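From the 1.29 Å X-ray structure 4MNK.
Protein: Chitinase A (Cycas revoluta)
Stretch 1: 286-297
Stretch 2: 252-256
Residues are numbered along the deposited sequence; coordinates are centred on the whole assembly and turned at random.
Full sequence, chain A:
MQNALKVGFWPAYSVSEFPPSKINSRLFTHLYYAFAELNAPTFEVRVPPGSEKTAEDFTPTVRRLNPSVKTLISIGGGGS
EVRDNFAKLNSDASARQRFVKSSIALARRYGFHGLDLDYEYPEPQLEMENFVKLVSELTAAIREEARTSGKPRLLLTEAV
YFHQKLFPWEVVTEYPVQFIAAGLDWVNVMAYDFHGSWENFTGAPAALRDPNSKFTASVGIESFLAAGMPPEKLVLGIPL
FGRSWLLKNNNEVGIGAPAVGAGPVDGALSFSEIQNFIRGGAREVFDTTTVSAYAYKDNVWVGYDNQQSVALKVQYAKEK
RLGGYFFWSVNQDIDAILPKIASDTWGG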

ATOM      1  N   PHE A 286     -11.848   1.303  21.242  1.00  8.38           N
ATOM      2  CA  PHE A 286     -11.302   2.398  20.459  1.00  8.21           C
ATOM      3  C   PHE A 286     -10.281   3.140  21.305  1.00  8.38           C
ATOM      4  O   PHE A 286     -10.556   3.492  22.453  1.00  8.76           O
ATOM      5  CB  PHE A 286     -12.399   3.354  19.985  1.00  8.12           C
ATOM      6  CG  PHE A 286     -11.871   4.573  19.279  1.00  8.06           C
ATOM      7  CD1 PHE A 286     -11.858   5.809  19.915  1.00  8.20           C
ATOM      8  CD2 PHE A 286     -11.379   4.484  17.979  1.00  8.45           C
ATOM      9  CE1 PHE A 286     -11.369   6.938  19.269  1.00  8.26           C
ATOM     10  CE2 PHE A 286     -10.881   5.605  17.328  1.00  8.51           C
ATOM     11  CZ  PHE A 286     -10.878   6.837  17.974  1.00  8.60           C
ATOM     12  N   ASP A 287      -9.100   3.361  20.736  1.00  8.49           N
ATOM     13  CA  ASP A 287      -8.051   4.094  21.428  1.00  8.68           C
ATOM     14  C   ASP A 287      -7.908   5.497  20.859  1.00  8.63           C
ATOM     15  O   ASP A 287      -7.329   5.691  19.787  1.00  8.71           O
ATOM     16  CB  ASP A 287      -6.716   3.353  21.348  1.00  8.86           C
ATOM     17  CG  ASP A 287      -5.679   3.948  22.269  1.00  9.37           C
ATOM     18  OD1 ASP A 287      -5.867   3.852  23.501  1.00  9.93           O
ATOM     19  OD2 ASP A 287      -4.687   4.517  21.770  1.00  9.57           O
ATOM     20  N   THR A 288      -8.423   6.480  21.590  1.00  8.79           N
ATOM     21  CA  THR A 288      -8.411   7.853  21.106  1.00  9.36           C
ATOM     22  C   THR A 288      -7.007   8.460  21.051  1.00  9.43           C
ATOM     23  O   THR A 288      -6.730   9.313  20.210  1.00  9.60           O
ATOM     24  CB  THR A 288      -9.389   8.750  21.896  1.00  9.31           C
ATOM     25  OG1 THR A 288      -9.520  10.008  21.228  1.00 10.11           O
ATOM     26  CG2 THR A 288      -8.926   8.979  23.335  1.00  9.85           C
ATOM     27  N   THR A 289      -6.128   7.992  21.937  1.00  9.58           N
ATOM     28  CA  THR A 289      -4.747   8.467  22.018  1.00 10.29           C
ATOM     29  C   THR A 289      -3.996   8.261  20.697  1.00 10.04           C
ATOM     30  O   THR A 289      -3.277   9.153  20.240  1.00 10.50           O
ATOM     31  CB  THR A 289      -3.995   7.782  23.197  1.00 10.39           C
ATOM     32  OG1 THR A 289      -4.667   8.079  24.430  1.00 11.27           O
ATOM     33  CG2 THR A 289      -2.544   8.253  23.292  1.00 11.35           C
ATOM     34  N   THR A 290      -4.187   7.096  20.082  1.00  9.57           N
ATOM     35  CA  THR A 290      -3.488   6.752  18.841  1.00  9.15           C
ATOM     36  C   THR A 290      -4.354   6.873  17.588  1.00  9.05           C
ATOM     37  O   THR A 290      -3.827   6.871  16.472  1.00  9.28           O
ATOM     38  CB  THR A 290      -2.910   5.325  18.897  1.00  9.15           C
ATOM     39  OG1 THR A 290      -3.954   4.395  19.211  1.00  9.08           O
ATOM     40  CG2 THR A 290      -1.808   5.231  19.942  1.00  9.41           C
ATOM     41  N   VAL A 291      -5.667   7.003  17.783  1.00  8.41           N
ATOM     42  CA  VAL A 291      -6.662   6.934  16.701  1.00  8.12           C
ATOM     43  C   VAL A 291      -6.563   5.557  16.036  1.00  7.95           C
ATOM     44  O   VAL A 291      -6.066   5.409  14.913  1.00  8.23           O
ATOM     45  CB  VAL A 291      -6.542   8.105  15.681  1.00  8.07           C
ATOM     46  CG1 VAL A 291      -7.697   8.080  14.695  1.00  8.68           C
ATOM     47  CG2 VAL A 291      -6.492   9.454  16.403  1.00  8.60           C
ATOM     48  N   SER A 292      -7.018   4.550  16.773  1.00  7.70           N
ATOM     49  CA  SER A 292      -6.913   3.160  16.356  1.00  7.57           C
ATOM     50  C   SER A 292      -7.880   2.320  17.171  1.00  7.43           C
ATOM     51  O   SER A 292      -8.528   2.821  18.091  1.00  7.60           O
ATOM     52  CB  SER A 292      -5.485   2.647  16.562  1.00  7.69           C
ATOM     53  OG  SER A 292      -5.219   2.407  17.931  1.00  8.10           O
ATOM     54  N   ALA A 293      -7.971   1.041  16.830  1.00  7.26           N
ATOM     55  CA  ALA A 293      -8.791   0.104  17.577  1.00  7.06           C
ATOM     56  C   ALA A 293      -7.976  -1.112  17.969  1.00  7.01           C
ATOM     57  O   ALA A 293      -6.944  -1.413  17.360  1.00  6.72           O
ATOM     58  CB  ALA A 293      -9.999  -0.320  16.753  1.00  7.44           C
ATOM     59  N   TYR A 294      -8.442  -1.805  18.996  1.00  7.18           N
ATOM     60  CA  TYR A 294      -7.930  -3.126  19.297  1.00  7.29           C
ATOM     61  C   TYR A 294      -9.036  -4.020  19.821  1.00  7.12           C
ATOM     62  O   TYR A 294     -10.080  -3.540  20.264  1.00  7.24           O
ATOM     63  CB  TYR A 294      -6.718  -3.084  20.239  1.00  7.53           C
ATOM     64  CG  TYR A 294      -6.920  -2.442  21.595  1.00  8.44           C
ATOM     65  CD1 TYR A 294      -7.245  -3.212  22.711  1.00  9.11           C
ATOM     66  CD2 TYR A 294      -6.727  -1.072  21.775  1.00  9.24           C
ATOM     67  CE1 TYR A 294      -7.404  -2.629  23.970  1.00 10.14           C
ATOM     68  CE2 TYR A 294      -6.883  -0.479  23.028  1.00 10.33           C
ATOM     69  CZ  TYR A 294      -7.221  -1.263  24.117  1.00 10.60           C
ATOM     70  OH  TYR A 294      -7.375  -0.675  25.353  1.00 12.55           O
ATOM     71  N   ALA A 295      -8.811  -5.325  19.734  1.00  7.01           N
ATOM     72  CA  ALA A 295      -9.774  -6.301  20.212  1.00  7.20           C
ATOM     73  C   ALA A 295      -9.032  -7.453  20.855  1.00  7.27           C
ATOM     74  O   ALA A 295      -7.941  -7.823  20.416  1.00  7.22           O
ATOM     75  CB  ALA A 295     -10.656  -6.792  19.074  1.00  7.38           C
ATOM     76  N   TYR A 296      -9.620  -8.018  21.903  1.00  7.40           N
ATOM     77  CA  TYR A 296      -8.975  -9.102  22.627  1.00  7.61           C
ATOM     78  C   TYR A 296      -9.978 -10.128  23.127  1.00  7.67           C
ATOM     79  O   TYR A 296     -11.126  -9.800  23.428  1.00  7.18           O
ATOM     80  CB  TYR A 296      -8.132  -8.555  23.789  1.00  8.12           C
ATOM     81  CG  TYR A 296      -8.938  -7.822  24.840  1.00  9.11           C
ATOM     82  CD1 TYR A 296      -9.148  -6.446  24.751  1.00 10.36           C
ATOM     83  CD2 TYR A 296      -9.505  -8.507  25.916  1.00 10.20           C
ATOM     84  CE1 TYR A 296      -9.895  -5.768  25.710  1.00 11.56           C
ATOM     85  CE2 TYR A 296     -10.256  -7.841  26.877  1.00 11.64           C
ATOM     86  CZ  TYR A 296     -10.446  -6.475  26.766  1.00 11.96           C
ATOM     87  OH  TYR A 296     -11.185  -5.817  27.723  1.00 13.70           O
ATOM     88  N   LYS A 297      -9.523 -11.374  23.198  1.00  8.08           N
ATOM     89  CA  LYS A 297     -10.266 -12.461  23.809  1.00  8.50           C
ATOM     90  C   LYS A 297      -9.235 -13.455  24.308  1.00  8.49           C
ATOM     91  O   LYS A 297      -8.324 -13.827  23.569  1.00  8.40           O
ATOM     92  CB  LYS A 297     -11.208 -13.138  22.807  1.00  8.91           C
ATOM     93  CG  LYS A 297     -12.211 -14.081  23.475  1.00 10.37           C
ATOM     94  CD  LYS A 297     -13.242 -14.647  22.507  1.00 11.83           C
ATOM     95  CE  LYS A 297     -12.799 -15.975  21.927  1.00 11.63           C
ATOM     96  NZ  LYS A 297     -13.855 -16.600  21.074  1.00 10.41           N
TER
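Stretch 2, residues 252-256: EVGIG

What does the first part of stretch 1 offer to the loop of residues 252-256? Phe286 and Asp287 end a strand, residues 288-291 turn the chain, and a second strand begins at Ser292, so this half is a hairpin held by its own hydrogen bonds. Asp287 N donates to Ser292 O at 2.8 Å, and Ser292 N returns to Asp287 O at 3.2 Å. The carboxylate of Asp287 is tied into the turn as well: Asp287 OD2 accepts from Thr290 OG1 at 2.7 Å and from Thr290 N at 3.1 Å. Against this polar corner rests the tip of Ile255, whose CD1 lies 3.4 Å from Asp287 OD2 and 4.2 Å from Thr290 OG1. The isoleucine leaves its backbone sideways, but with chi1 near m and chi2 near t its end comes nearer to the hairpin.

How does the strand 292-297 present itself to stretch 2? It is extended, and its side chains alternate: Ser292, Tyr294 and Tyr296 point toward the loop, whereas Ala293, Ala295 and Lys297 point away. The contact beyond the turn therefore rests on the two tyrosines, both with chi1 near p. Stretch 2 has no regular helix or strand, and no hydrogen bond joins it to stretch 1; packing alone makes the contact, burying 295 Å² over both sides.

What lies against Tyr294? Its ring meets three consecutive residues, each approached obliquely. Tyr294 CE2 is 3.8 Å from Ile255 CG1, an apolar contact that continues the path of this side chain from the turn. At the far end, Tyr294 OH is 3.8 Å from Gly254 CA; on the ring edge away from CE2, Tyr294 CE1 lies 3.4 Å from Val253 O. Gly254 has no side chain to add, so it is its backbone that meets the phenol.

Where does the contact end, and in which direction does the loop run? It ends at Tyr296, where Val253 sits over one face of the ring. Val253 CB stands 3.5 Å from the centroid of the Tyr296 ring and only 7° off the ring normal, a CH-pi arrangement, while Val253 CG2 is 3.5 Å from Tyr296 CZ. Here the backbones are also nearer, with Tyr296 CA and Val253 CA 6.8 Å apart, against 8.3 Å between Tyr294 CA and Gly254 CA. Ascending stretch 1 from Asp287 to Tyr296 thus means descending stretch 2 from Ile255 to Val253: the strand 292-297 and the loop run in opposite senses, and Glu252 and Gly256 at the ends of the loop make no contact with stretch 1.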

ATOM      1  N   GLU A 252      -4.111  -8.544  31.413  1.00 14.61           N
ATOM      2  CA  GLU A 252      -3.471  -7.333  30.904  1.00 14.33           C
ATOM      3  C   GLU A 252      -3.756  -7.247  29.415  1.00 14.10           C
ATOM      4  O   GLU A 252      -3.140  -7.947  28.608  1.00 14.18           O
ATOM      5  CB  GLU A 252      -1.971  -7.335  31.193  1.00 14.40           C
ATOM      6  CG  GLU A 252      -1.644  -7.206  32.671  1.00 14.61           C
ATOM      7  CD  GLU A 252      -0.161  -7.134  32.934  1.00 14.94           C
ATOM      8  OE1 GLU A 252       0.454  -6.093  32.613  1.00 15.42           O
ATOM      9  OE2 GLU A 252       0.383  -8.118  33.474  1.00 14.51           O
ATOM     10  N   VAL A 253      -4.705  -6.382  29.067  1.00 13.80           N
ATOM     11  CA  VAL A 253      -5.357  -6.435  27.758  1.00 13.80           C
ATOM     12  C   VAL A 253      -5.363  -5.109  26.999  1.00 13.77           C
ATOM     13  O   VAL A 253      -5.957  -5.017  25.922  1.00 13.66           O
ATOM     14  CB  VAL A 253      -6.819  -6.946  27.885  1.00 13.94           C
ATOM     15  CG1 VAL A 253      -6.850  -8.399  28.339  1.00 14.18           C
ATOM     16  CG2 VAL A 253      -7.628  -6.063  28.839  1.00 13.97           C
ATOM     17  N   GLY A 254      -4.718  -4.089  27.557  1.00 13.76           N
ATOM     18  CA  GLY A 254      -4.679  -2.773  26.928  1.00 13.92           C
ATOM     19  C   GLY A 254      -3.476  -2.605  26.023  1.00 13.79           C
ATOM     20  O   GLY A 254      -2.768  -3.573  25.730  1.00 14.04           O
ATOM     21  N   ILE A 255      -3.255  -1.372  25.570  1.00 13.75           N
ATOM     22  CA  ILE A 255      -2.057  -1.030  24.805  1.00 13.73           C
ATOM     23  C   ILE A 255      -0.856  -1.010  25.748  1.00 13.72           C
ATOM     24  O   ILE A 255      -0.933  -0.453  26.847  1.00 13.76           O
ATOM     25  CB  ILE A 255      -2.220   0.320  24.049  1.00 13.78           C
ATOM     26  CG1 ILE A 255      -3.095   0.113  22.807  1.00 14.05           C
ATOM     27  CG2 ILE A 255      -0.857   0.919  23.663  1.00 14.02           C
ATOM     28  CD1 ILE A 255      -3.507   1.384  22.098  1.00 14.82           C
ATOM     29  N   GLY A 256       0.237  -1.638  25.320  1.00 13.66           N
ATOM     30  CA  GLY A 256       1.445  -1.746  26.137  1.00 13.89           C
ATOM     31  C   GLY A 256       1.467  -2.978  27.025  1.00 14.12           C
ATOM     32  O   GLY A 256       2.344  -3.111  27.882  1.00 14.48           O
TER